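Local coordinates for protein adhesin LabA (Helicobacter pylori, PDB 6GMM) that probably helps the bacterium attach to the gastric mucosa by recognising LacdiNAc-bearing sugars as a lectin-like adhesin, at residues Asn92-Phe98 with Ser127-Ala132; Gln139-Ala144 with Leu162-Ile166; Gln297-Leu301 with Ala372-His376. One frame throughout, in Å; residues are numbered along the deposited sequence.

Contacts 1 and 2 lie toward one end of the elongated chain and share helix 128-145. The first turn of that helix meets the loop and strand 96-98 in contact 1, and a later part meets strand 161-165 in contact 2. Their centres are about 19 Å apart, and all four segments belong to the SabA-like N-terminal adhesion domain. Contact 3 comes last along the chain and joins helices 287-311 and 369-386, its centre about 45 Å from that of contact 1 and about 34 Å from that of contact 2. A single helix thus carries two small antiparallel strand pairs at one end of the protein, while contact 3 joins two helices of the helical body.

Contact 1: residues Asn92-Phe98 with Ser127-Ala132; sequences NGGVQTF and STENYA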
ATOM      1  N   ASN A  92      19.011   9.612 -31.623  1.00 28.50           N
ATOM      2  CA  ASN A  92      18.406   9.956 -30.341  1.00 27.15           C
ATOM      3  C   ASN A  92      16.940  10.425 -30.407  1.00 30.79           C
ATOM      4  O   ASN A  92      16.495  11.187 -29.542  1.00 30.05           O
ATOM      5  CB  ASN A  92      19.293  11.002 -29.612  1.00 26.28           C
ATOM      6  CG  ASN A  92      20.724  10.524 -29.449  1.00 40.90           C
ATOM      7  OD1 ASN A  92      20.980   9.340 -29.239  1.00 31.33           O
ATOM      8  ND2 ASN A  92      21.698  11.402 -29.604  1.00 29.37           N
ATOM      9  N   GLY A  93      16.182   9.902 -31.365  1.00 27.77           N
ATOM     10  CA  GLY A  93      14.772  10.262 -31.514  1.00 26.50           C
ATOM     11  C   GLY A  93      14.567  11.381 -32.525  1.00 28.88           C
ATOM     12  O   GLY A  93      13.420  11.739 -32.831  1.00 28.67           O
ATOM     13  N   GLY A  94      15.673  11.940 -33.017  1.00 25.25           N
ATOM     14  CA  GLY A  94      15.662  13.016 -34.012  1.00 25.50           C
ATOM     15  C   GLY A  94      15.018  14.283 -33.486  1.00 26.77           C
ATOM     16  O   GLY A  94      15.171  14.619 -32.310  1.00 24.77           O
ATOM     17  N   VAL A  95      14.290  14.981 -34.339  1.00 24.80           N
ATOM     18  CA  VAL A  95      13.607  16.226 -33.966  1.00 24.09           C
ATOM     19  C   VAL A  95      12.110  15.936 -33.959  1.00 26.29           C
ATOM     20  O   VAL A  95      11.563  15.542 -35.002  1.00 26.43           O
ATOM     21  CB  VAL A  95      13.967  17.425 -34.904  1.00 26.34           C
ATOM     22  CG1 VAL A  95      13.195  18.684 -34.511  1.00 25.37           C
ATOM     23  CG2 VAL A  95      15.466  17.710 -34.893  1.00 26.55           C
ATOM     24  N   GLN A  96      11.449  16.141 -32.796  1.00 22.62           N
ATOM     25  CA  GLN A  96      10.008  15.919 -32.627  1.00 22.16           C
ATOM     26  C   GLN A  96       9.319  17.038 -31.820  1.00 23.52           C
ATOM     27  O   GLN A  96       9.980  17.743 -31.050  1.00 21.54           O
ATOM     28  CB  GLN A  96       9.758  14.586 -31.945  1.00 22.26           C
ATOM     29  CG  GLN A  96      10.254  13.341 -32.670  1.00 28.78           C
ATOM     30  CD  GLN A  96       9.966  12.114 -31.860  1.00 44.86           C
ATOM     31  OE1 GLN A  96       8.881  11.968 -31.291  1.00 32.23           O
ATOM     32  NE2 GLN A  96      10.930  11.202 -31.786  1.00 41.83           N
ATOM     33  N   THR A  97       7.988  17.190 -32.015  1.00 21.52           N
ATOM     34  CA  THR A  97       7.115  18.180 -31.359  1.00 21.27           C
ATOM     35  C   THR A  97       6.009  17.445 -30.564  1.00 26.81           C
ATOM     36  O   THR A  97       5.366  16.513 -31.086  1.00 27.59           O
ATOM     37  CB  THR A  97       6.548  19.196 -32.401  1.00 29.41           C
ATOM     38  OG1 THR A  97       7.627  19.887 -33.038  1.00 21.95           O
ATOM     39  CG2 THR A  97       5.591  20.226 -31.780  1.00 26.61           C
ATOM     40  N   PHE A  98       5.805  17.878 -29.291  1.00 21.29           N
ATOM     41  CA  PHE A  98       4.867  17.279 -28.366  1.00 20.53           C
ATOM     42  C   PHE A  98       3.861  18.314 -27.858  1.00 25.67           C
ATOM     43  O   PHE A  98       4.236  19.370 -27.341  1.00 25.60           O
ATOM     44  CB  PHE A  98       5.638  16.602 -27.223  1.00 20.55           C
ATOM     45  CG  PHE A  98       6.758  15.683 -27.693  1.00 20.56           C
ATOM     46  CD1 PHE A  98       8.046  16.178 -27.913  1.00 21.63           C
ATOM     47  CD2 PHE A  98       6.523  14.333 -27.919  1.00 21.02           C
ATOM     48  CE1 PHE A  98       9.076  15.329 -28.351  1.00 21.79           C
ATOM     49  CE2 PHE A  98       7.556  13.486 -28.333  1.00 23.09           C
ATOM     50  CZ  PHE A  98       8.822  13.995 -28.571  1.00 21.18           C
ATOM     51  N   SER A 127      17.456  13.681 -24.277  1.00 23.50           N
ATOM     52  CA  SER A 127      17.244  13.101 -25.606  1.00 23.48           C
ATOM     53  C   SER A 127      15.769  13.270 -26.063  1.00 23.57           C
ATOM     54  O   SER A 127      14.868  13.279 -25.229  1.00 21.85           O
ATOM     55  CB  SER A 127      17.524  11.606 -25.510  1.00 29.80           C
ATOM     56  OG  SER A 127      17.379  10.989 -26.773  1.00 47.37           O
ATOM     57  N   THR A 128      15.529  13.322 -27.372  1.00 22.54           N
ATOM     58  CA  THR A 128      14.176  13.413 -27.936  1.00 22.04           C
ATOM     59  C   THR A 128      13.436  12.111 -27.628  1.00 23.67           C
ATOM     60  O   THR A 128      12.320  12.189 -27.115  1.00 21.55           O
ATOM     61  CB  THR A 128      14.219  13.718 -29.432  1.00 26.85           C
ATOM     62  OG1 THR A 128      14.837  14.996 -29.630  1.00 27.24           O
ATOM     63  CG2 THR A 128      12.831  13.719 -30.071  1.00 26.32           C
ATOM     64  N   GLU A 129      14.103  10.929 -27.820  1.00 22.62           N
ATOM     65  CA  GLU A 129      13.515   9.613 -27.524  1.00 23.29           C
ATOM     66  C   GLU A 129      13.039   9.488 -26.065  1.00 27.20           C
ATOM     67  O   GLU A 129      11.939   8.986 -25.838  1.00 26.48           O
ATOM     68  CB  GLU A 129      14.411   8.414 -27.945  1.00 25.43           C
ATOM     69  CG  GLU A 129      15.794   8.281 -27.329  1.00 36.85           C
ATOM     70  CD  GLU A 129      16.743   7.306 -28.024  1.00 65.72           C
ATOM     71  OE1 GLU A 129      16.317   6.608 -28.975  1.00 50.51           O
ATOM     72  OE2 GLU A 129      17.933   7.264 -27.632  1.00 61.72           O
ATOM     73  N   ASN A 130      13.836   9.982 -25.081  1.00 24.49           N
ATOM     74  CA  ASN A 130      13.436   9.951 -23.666  1.00 22.49           C
ATOM     75  C   ASN A 130      12.306  10.952 -23.396  1.00 23.65           C
ATOM     76  O   ASN A 130      11.510  10.729 -22.529  1.00 23.04           O
ATOM     77  CB  ASN A 130      14.611  10.221 -22.759  1.00 21.17           C
ATOM     78  CG  ASN A 130      15.570   9.059 -22.685  1.00 34.65           C
ATOM     79  OD1 ASN A 130      15.212   7.896 -22.876  1.00 22.10           O
ATOM     80  ND2 ASN A 130      16.814   9.349 -22.373  1.00 22.50           N
ATOM     81  N   TYR A 131      12.231  12.050 -24.129  1.00 22.58           N
ATOM     82  CA  TYR A 131      11.126  12.975 -23.908  1.00 20.74           C
ATOM     83  C   TYR A 131       9.856  12.280 -24.387  1.00 22.28           C
ATOM     84  O   TYR A 131       8.885  12.234 -23.631  1.00 20.45           O
ATOM     85  CB  TYR A 131      11.335  14.352 -24.578  1.00 19.99           C
ATOM     86  CG  TYR A 131      10.316  15.357 -24.084  1.00 19.64           C
ATOM     87  CD1 TYR A 131       8.995  15.313 -24.524  1.00 19.41           C
ATOM     88  CD2 TYR A 131      10.643  16.283 -23.099  1.00 19.65           C
ATOM     89  CE1 TYR A 131       8.034  16.183 -24.017  1.00 19.35           C
ATOM     90  CE2 TYR A 131       9.693  17.163 -22.590  1.00 19.47           C
ATOM     91  CZ  TYR A 131       8.384  17.097 -23.040  1.00 23.56           C
ATOM     92  OH  TYR A 131       7.419  17.918 -22.513  1.00 23.01           O
ATOM     93  N   ALA A 132       9.911  11.640 -25.571  1.00 20.04           N
ATOM     94  CA  ALA A 132       8.790  10.918 -26.167  1.00 20.64           C
ATOM     95  C   ALA A 132       8.263   9.846 -25.212  1.00 25.40           C
ATOM     96  O   ALA A 132       7.046   9.749 -25.023  1.00 26.05           O
ATOM     97  CB  ALA A 132       9.207  10.305 -27.513  1.00 21.81           C
TER
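Asn92, Gly94 and Ser127 to Glu129 make the polar part of this contact, where a loop lies against the first turn of helix 128-145. Asn92 O accepts Glu129 N at 3.0 Å, an amide that the helix itself cannot pair so close to its start, and takes a weak bond from the OG of the N-cap residue Ser127. Thr128 OG1 gives a short bond of 2.7 Å to Gly94 O, nearly along the C=O axis, and has a weak second partner in Cys113 O. Within the loop, Gln96 NE2 reaches Gly93 O at 2.8 Å, on a lone pair. Glycine suits position 93 because a side chain there would run into Glu129 N and the carbonyl before it; the positive phi of Gly94 (64°) also favours glycine.

The apolar contacts begin with Thr128 CG2, anti to the backbone N (chi1 -62° for OG1), which lies 3.6 Å from Gln96 NE2. Deeper in, Tyr131 CD1 lies over one face of the Phe98 ring, 3.6 Å from Phe98 CD1 and offset toward the rim, with the planes 41° apart. Ala132 CB, small enough to admit the ring, meets Phe98 CE2 at 3.7 Å. Trp73 also meets the Tyr131 ring. The whole is a helix N-terminus whose first-turn amide of Glu129 is taken by a loop carbonyl, packed beside a two-stranded antiparallel sheet, 96-98 with 111-113, the latter ending at disulfide-bonded Cys113.

Contact 2: residues Gln139-Ala144 with Leu162-Ile166; sequences QIIQKA and LKFTI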
ATOM      1  N   GLN A 139       0.844  11.268 -20.858  1.00 18.46           N
ATOM      2  CA  GLN A 139      -0.408  11.425 -21.599  1.00 18.87           C
ATOM      3  C   GLN A 139      -1.393  10.342 -21.277  1.00 21.41           C
ATOM      4  O   GLN A 139      -2.574  10.651 -21.175  1.00 21.98           O
ATOM      5  CB  GLN A 139      -0.207  11.574 -23.124  1.00 20.12           C
ATOM      6  CG  GLN A 139       0.623  12.769 -23.575  1.00 19.79           C
ATOM      7  CD  GLN A 139       0.103  14.125 -23.180  1.00 30.20           C
ATOM      8  OE1 GLN A 139      -1.111  14.353 -23.047  1.00 20.56           O
ATOM      9  NE2 GLN A 139       1.029  15.068 -23.026  1.00 21.23           N
ATOM     10  N   ILE A 140      -0.923   9.087 -21.052  1.00 19.11           N
ATOM     11  CA  ILE A 140      -1.814   7.969 -20.677  1.00 18.74           C
ATOM     12  C   ILE A 140      -2.423   8.219 -19.300  1.00 21.94           C
ATOM     13  O   ILE A 140      -3.626   8.013 -19.116  1.00 22.17           O
ATOM     14  CB  ILE A 140      -1.154   6.563 -20.813  1.00 19.62           C
ATOM     15  CG1 ILE A 140      -0.896   6.238 -22.314  1.00 19.95           C
ATOM     16  CG2 ILE A 140      -2.052   5.499 -20.190  1.00 18.94           C
ATOM     17  CD1 ILE A 140       0.083   5.012 -22.667  1.00 19.23           C
ATOM     18  N   ILE A 141      -1.586   8.653 -18.332  1.00 19.05           N
ATOM     19  CA  ILE A 141      -2.033   8.980 -16.982  1.00 17.84           C
ATOM     20  C   ILE A 141      -3.101  10.059 -17.040  1.00 19.39           C
ATOM     21  O   ILE A 141      -4.170   9.877 -16.469  1.00 18.44           O
ATOM     22  CB  ILE A 141      -0.859   9.378 -16.046  1.00 19.40           C
ATOM     23  CG1 ILE A 141       0.092   8.170 -15.839  1.00 19.61           C
ATOM     24  CG2 ILE A 141      -1.408   9.897 -14.694  1.00 18.07           C
ATOM     25  CD1 ILE A 141       1.380   8.452 -15.124  1.00 20.99           C
ATOM     26  N   GLN A 142      -2.823  11.167 -17.752  1.00 18.52           N
ATOM     27  CA  GLN A 142      -3.755  12.281 -17.882  1.00 19.54           C
ATOM     28  C   GLN A 142      -5.071  11.865 -18.530  1.00 26.15           C
ATOM     29  O   GLN A 142      -6.116  12.224 -17.996  1.00 24.72           O
ATOM     30  CB  GLN A 142      -3.100  13.477 -18.598  1.00 21.27           C
ATOM     31  CG  GLN A 142      -2.224  14.293 -17.648  1.00 34.64           C
ATOM     32  CD  GLN A 142      -2.980  15.115 -16.611  1.00 49.53           C
ATOM     33  OE1 GLN A 142      -4.202  15.036 -16.422  1.00 45.63           O
ATOM     34  NE2 GLN A 142      -2.255  15.944 -15.914  1.00 36.79           N
ATOM     35  N   LYS A 143      -5.041  11.058 -19.636  1.00 25.44           N
ATOM     36  CA  LYS A 143      -6.289  10.584 -20.281  1.00 25.77           C
ATOM     37  C   LYS A 143      -7.044   9.602 -19.398  1.00 30.17           C
ATOM     38  O   LYS A 143      -8.275   9.588 -19.418  1.00 31.86           O
ATOM     39  CB  LYS A 143      -6.060  10.002 -21.693  1.00 27.63           C
ATOM     40  CG  LYS A 143      -5.374  10.960 -22.686  1.00 37.64           C
ATOM     41  CD  LYS A 143      -6.262  12.102 -23.201  1.00 47.77           C
ATOM     42  CE  LYS A 143      -5.526  13.057 -24.125  1.00 61.21           C
ATOM     43  NZ  LYS A 143      -4.482  13.864 -23.423  1.00 70.19           N
ATOM     44  N   ALA A 144      -6.328   8.794 -18.600  1.00 24.92           N
ATOM     45  CA  ALA A 144      -7.004   7.837 -17.716  1.00 23.51           C
ATOM     46  C   ALA A 144      -7.814   8.519 -16.623  1.00 27.47           C
ATOM     47  O   ALA A 144      -8.855   7.983 -16.214  1.00 27.09           O
ATOM     48  CB  ALA A 144      -6.002   6.904 -17.098  1.00 23.36           C
ATOM     49  N   LEU A 162      -8.883   2.102 -22.693  1.00 36.10           N
ATOM     50  CA  LEU A 162      -8.424   3.477 -22.827  1.00 35.59           C
ATOM     51  C   LEU A 162      -7.916   3.633 -24.270  1.00 38.92           C
ATOM     52  O   LEU A 162      -6.984   2.929 -24.683  1.00 37.01           O
ATOM     53  CB  LEU A 162      -7.326   3.823 -21.803  1.00 34.29           C
ATOM     54  CG  LEU A 162      -6.947   5.310 -21.715  1.00 38.42           C
ATOM     55  CD1 LEU A 162      -8.065   6.149 -21.083  1.00 38.92           C
ATOM     56  CD2 LEU A 162      -5.675   5.491 -20.935  1.00 38.95           C
ATOM     57  N   LYS A 163      -8.582   4.501 -25.053  1.00 36.52           N
ATOM     58  CA  LYS A 163      -8.246   4.702 -26.465  1.00 37.00           C
ATOM     59  C   LYS A 163      -8.243   6.180 -26.888  1.00 40.53           C
ATOM     60  O   LYS A 163      -9.280   6.848 -26.838  1.00 41.28           O
ATOM     61  CB  LYS A 163      -9.179   3.863 -27.359  1.00 40.69           C
ATOM     62  CG  LYS A 163      -8.632   3.595 -28.754  1.00 52.87           C
ATOM     63  CD  LYS A 163      -9.592   2.757 -29.598  1.00 65.50           C
ATOM     64  CE  LYS A 163     -10.694   3.557 -30.258  1.00 75.34           C
ATOM     65  NZ  LYS A 163     -11.621   2.683 -31.028  1.00 89.47           N
ATOM     66  N   PHE A 164      -7.076   6.672 -27.328  1.00 34.96           N
ATOM     67  CA  PHE A 164      -6.873   8.054 -27.774  1.00 34.58           C
ATOM     68  C   PHE A 164      -5.648   8.161 -28.678  1.00 40.59           C
ATOM     69  O   PHE A 164      -4.738   7.334 -28.598  1.00 39.72           O
ATOM     70  CB  PHE A 164      -6.744   9.032 -26.580  1.00 34.63           C
ATOM     71  CG  PHE A 164      -5.498   8.829 -25.744  1.00 34.39           C
ATOM     72  CD1 PHE A 164      -5.439   7.826 -24.786  1.00 35.97           C
ATOM     73  CD2 PHE A 164      -4.382   9.640 -25.919  1.00 35.32           C
ATOM     74  CE1 PHE A 164      -4.276   7.620 -24.042  1.00 36.26           C
ATOM     75  CE2 PHE A 164      -3.222   9.438 -25.163  1.00 36.57           C
ATOM     76  CZ  PHE A 164      -3.181   8.438 -24.223  1.00 34.25           C
ATOM     77  N   THR A 165      -5.608   9.223 -29.484  1.00 39.99           N
ATOM     78  CA  THR A 165      -4.510   9.557 -30.395  1.00 40.00           C
ATOM     79  C   THR A 165      -3.630  10.625 -29.751  1.00 44.89           C
ATOM     80  O   THR A 165      -4.134  11.634 -29.243  1.00 44.35           O
ATOM     81  CB  THR A 165      -5.074  10.008 -31.745  1.00 43.47           C
ATOM     82  OG1 THR A 165      -5.821   8.934 -32.307  1.00 42.32           O
ATOM     83  CG2 THR A 165      -3.994  10.431 -32.733  1.00 43.23           C
ATOM     84  N   ILE A 166      -2.319  10.372 -29.744  1.00 42.94           N
ATOM     85  CA  ILE A 166      -1.298  11.299 -29.267  1.00 43.39           C
ATOM     86  C   ILE A 166      -0.929  12.203 -30.472  1.00 48.53           C
ATOM     87  O   ILE A 166      -0.949  11.704 -31.603  1.00 49.78           O
ATOM     88  CB  ILE A 166      -0.093  10.479 -28.728  1.00 46.79           C
ATOM     89  CG1 ILE A 166       0.589  11.185 -27.565  1.00 47.29           C
ATOM     90  CG2 ILE A 166       0.916  10.077 -29.818  1.00 48.19           C
ATOM     91  CD1 ILE A 166       1.221  10.248 -26.605  1.00 54.95           C
TER
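Leu162 and Phe164 project from one strand of a two-stranded antiparallel sheet, 161-165 with 181-185, onto helix 128-145; this is helix-on-sheet packing, with the short segments at 120° and their axes 9.4 Å apart.

The Phe164 ring is the middle of the contact. Its CG sits between the backbone N and the carbonyl carbon (chi1 67°), which turns the ring so that one face meets Lys143. Lys143 CG lies 3.4 Å from the centroid of the Phe164 ring, almost on the ring normal, a well-centred CH-pi contact. Ile140 CG1 reaches the same ring at its edge, 3.7 Å from Phe164 CZ, the two side chains crossing at about a right angle.

Leu162, two residues earlier on the same face of the strand, uses its branched end: Leu162 CD2 touches Ile140 CG2 at 3.7 Å, and Leu162 CD1 lies 3.9 Å from Ala144 CA, where the small alanine lets it approach the helix backbone. At the other end, Ile166 CD1 meets Gln139 CG at 4.0 Å; the glutamine then bends at chi2 and carries its amide away, to bond Asn135.

With no hydrogen bond crossing between the segments, their cohesion comes from apolar and CH-pi contact. Lysine suits this place because its methylenes serve the aromatic face while its NZ bonds Thr346 OG1 elsewhere.

Contact 3: residues Gln297-Leu301 with Ala372-His376; sequences QAEIL and AERIH
Ile375 and Leu301 meet tip to tip in an oblique, roughly antiparallel helix-helix packing between 287-311 and 369-386, the short segments running 137° apart. The axes come to 10.1 Å, and no hydrogen bond crosses between the segments.

The tight part is built round Ile375, a buried residue whose two branches part at CB: CG2 goes to Ala298, and the CG1-CD1 arm goes to Gln297 and Leu301. Ile375 CG2, anti to the backbone N, lies 3.8 Å from Ala298 N and 4.0 Å from Ala298 CB; the small alanine suits this spot because it lets the methyl come down to the helix backbone. Ile375 CD1 is 3.9 Å from Leu301 CD1, and the same leucine methyl reaches Ala372 CB at 3.8 Å, so a single leucine branch bridges two residues about one turn apart on the partner helix. Phe368, from the preceding loop, also touches Leu301 and Ile375 and extends this apolar patch.

On the polar flank, Gln297 crosses Ile375 at about a right angle, with Gln297 OE1 3.3 Å from Ile375 CD1. The amide has its bonds elsewhere: Gln297 OE1 takes one from Ser45 OG, and Gln297 NE2 gives others to Leu42 O and Asn293 OD1, which tie it to helix 32-50 and its own helix.

The loose side is the solvent-exposed His376. Its ring contributes only a glancing touch, Ala298 CB standing obliquely to it, 4.0 Å from His376 CE1.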
ATOM      1  N   GLN A 297      -6.180  -8.806   2.236  1.00 22.03           N
ATOM      2  CA  GLN A 297      -6.761  -7.555   2.741  1.00 22.10           C
ATOM      3  C   GLN A 297      -5.829  -6.870   3.734  1.00 25.41           C
ATOM      4  O   GLN A 297      -5.710  -5.653   3.712  1.00 24.50           O
ATOM      5  CB  GLN A 297      -8.125  -7.816   3.411  1.00 23.78           C
ATOM      6  CG  GLN A 297      -9.188  -8.252   2.406  1.00 29.98           C
ATOM      7  CD  GLN A 297     -10.575  -8.148   2.955  1.00 31.51           C
ATOM      8  OE1 GLN A 297     -10.898  -7.240   3.725  1.00 20.18           O
ATOM      9  NE2 GLN A 297     -11.442  -9.036   2.506  1.00 20.16           N
ATOM     10  N   ALA A 298      -5.155  -7.643   4.588  1.00 21.79           N
ATOM     11  CA  ALA A 298      -4.224  -7.064   5.551  1.00 21.73           C
ATOM     12  C   ALA A 298      -3.008  -6.490   4.857  1.00 25.99           C
ATOM     13  O   ALA A 298      -2.518  -5.446   5.314  1.00 26.47           O
ATOM     14  CB  ALA A 298      -3.817  -8.085   6.598  1.00 21.84           C
ATOM     15  N   GLU A 299      -2.530  -7.144   3.745  1.00 21.98           N
ATOM     16  CA  GLU A 299      -1.369  -6.668   2.948  1.00 21.77           C
ATOM     17  C   GLU A 299      -1.667  -5.355   2.284  1.00 22.74           C
ATOM     18  O   GLU A 299      -0.892  -4.417   2.429  1.00 23.11           O
ATOM     19  CB  GLU A 299      -0.906  -7.680   1.890  1.00 23.63           C
ATOM     20  CG  GLU A 299       0.465  -8.272   2.157  1.00 37.41           C
ATOM     21  CD  GLU A 299       1.641  -7.315   2.109  1.00 59.03           C
ATOM     22  OE1 GLU A 299       1.867  -6.594   3.107  1.00 54.51           O
ATOM     23  OE2 GLU A 299       2.398  -7.364   1.113  1.00 53.92           O
ATOM     24  N   ILE A 300      -2.817  -5.273   1.581  1.00 18.02           N
ATOM     25  CA  ILE A 300      -3.324  -4.053   0.949  1.00 17.29           C
ATOM     26  C   ILE A 300      -3.232  -2.897   1.945  1.00 20.62           C
ATOM     27  O   ILE A 300      -2.663  -1.861   1.625  1.00 21.91           O
ATOM     28  CB  ILE A 300      -4.763  -4.263   0.457  1.00 19.14           C
ATOM     29  CG1 ILE A 300      -4.778  -5.257  -0.722  1.00 18.90           C
ATOM     30  CG2 ILE A 300      -5.430  -2.927   0.127  1.00 19.76           C
ATOM     31  CD1 ILE A 300      -6.093  -5.673  -1.177  1.00 26.62           C
ATOM     32  N   LEU A 301      -3.716  -3.102   3.156  1.00 17.15           N
ATOM     33  CA  LEU A 301      -3.650  -2.094   4.210  1.00 17.49           C
ATOM     34  C   LEU A 301      -2.202  -1.720   4.584  1.00 21.20           C
ATOM     35  O   LEU A 301      -1.882  -0.524   4.702  1.00 19.81           O
ATOM     36  CB  LEU A 301      -4.466  -2.562   5.428  1.00 17.81           C
ATOM     37  CG  LEU A 301      -5.983  -2.610   5.158  1.00 22.63           C
ATOM     38  CD1 LEU A 301      -6.773  -3.081   6.385  1.00 23.59           C
ATOM     39  CD2 LEU A 301      -6.499  -1.269   4.604  1.00 25.58           C
ATOM     40  N   ALA A 372     -10.259  -3.058   9.807  1.00 28.22           N
ATOM     41  CA  ALA A 372      -8.890  -3.572   9.863  1.00 27.69           C
ATOM     42  C   ALA A 372      -8.736  -4.573  10.981  1.00 33.15           C
ATOM     43  O   ALA A 372      -8.129  -5.615  10.757  1.00 33.50           O
ATOM     44  CB  ALA A 372      -7.891  -2.436  10.010  1.00 28.18           C
ATOM     45  N   GLU A 373      -9.305  -4.276  12.170  1.00 30.56           N
ATOM     46  CA  GLU A 373      -9.281  -5.160  13.336  1.00 30.92           C
ATOM     47  C   GLU A 373     -10.004  -6.483  13.010  1.00 31.29           C
ATOM     48  O   GLU A 373      -9.441  -7.544  13.259  1.00 32.29           O
ATOM     49  CB  GLU A 373      -9.942  -4.474  14.551  1.00 33.60           C
ATOM     50  N   ARG A 374     -11.209  -6.412  12.391  1.00 23.93           N
ATOM     51  CA  ARG A 374     -12.007  -7.583  11.998  1.00 23.07           C
ATOM     52  C   ARG A 374     -11.261  -8.468  10.988  1.00 25.70           C
ATOM     53  O   ARG A 374     -11.444  -9.672  10.980  1.00 24.72           O
ATOM     54  CB  ARG A 374     -13.352  -7.134  11.418  1.00 22.68           C
ATOM     55  CG  ARG A 374     -14.232  -6.414  12.450  1.00 35.64           C
ATOM     56  CD  ARG A 374     -15.522  -5.919  11.830  1.00 47.23           C
ATOM     57  NE  ARG A 374     -16.242  -4.971  12.683  1.00 59.65           N
ATOM     58  CZ  ARG A 374     -16.711  -3.800  12.259  1.00 79.85           C
ATOM     59  NH1 ARG A 374     -17.357  -2.995  13.092  1.00 68.79           N
ATOM     60  NH2 ARG A 374     -16.535  -3.421  10.996  1.00 64.89           N
ATOM     61  N   ILE A 375     -10.407  -7.865  10.148  1.00 22.20           N
ATOM     62  CA  ILE A 375      -9.586  -8.568   9.144  1.00 21.84           C
ATOM     63  C   ILE A 375      -8.555  -9.444   9.861  1.00 26.17           C
ATOM     64  O   ILE A 375      -8.408 -10.622   9.527  1.00 25.37           O
ATOM     65  CB  ILE A 375      -8.939  -7.551   8.134  1.00 23.32           C
ATOM     66  CG1 ILE A 375      -9.980  -7.037   7.120  1.00 23.46           C
ATOM     67  CG2 ILE A 375      -7.681  -8.119   7.424  1.00 22.47           C
ATOM     68  CD1 ILE A 375      -9.552  -5.777   6.328  1.00 26.91           C
ATOM     69  N   HIS A 376      -7.850  -8.870  10.854  1.00 24.65           N
ATOM     70  CA  HIS A 376      -6.838  -9.604  11.603  1.00 25.44           C
ATOM     71  C   HIS A 376      -7.498 -10.763  12.332  1.00 31.00           C
ATOM     72  O   HIS A 376      -7.068 -11.920  12.188  1.00 29.89           O
ATOM     73  CB  HIS A 376      -6.059  -8.650  12.531  1.00 27.08           C
ATOM     74  CG  HIS A 376      -5.430  -7.502  11.776  1.00 31.26           C
ATOM     75  ND1 HIS A 376      -4.673  -7.716  10.632  1.00 32.69           N
ATOM     76  CD2 HIS A 376      -5.466  -6.171  12.023  1.00 33.90           C
ATOM     77  CE1 HIS A 376      -4.281  -6.514  10.224  1.00 32.53           C
ATOM     78  NE2 HIS A 376      -4.748  -5.554  11.015  1.00 33.35           N
TER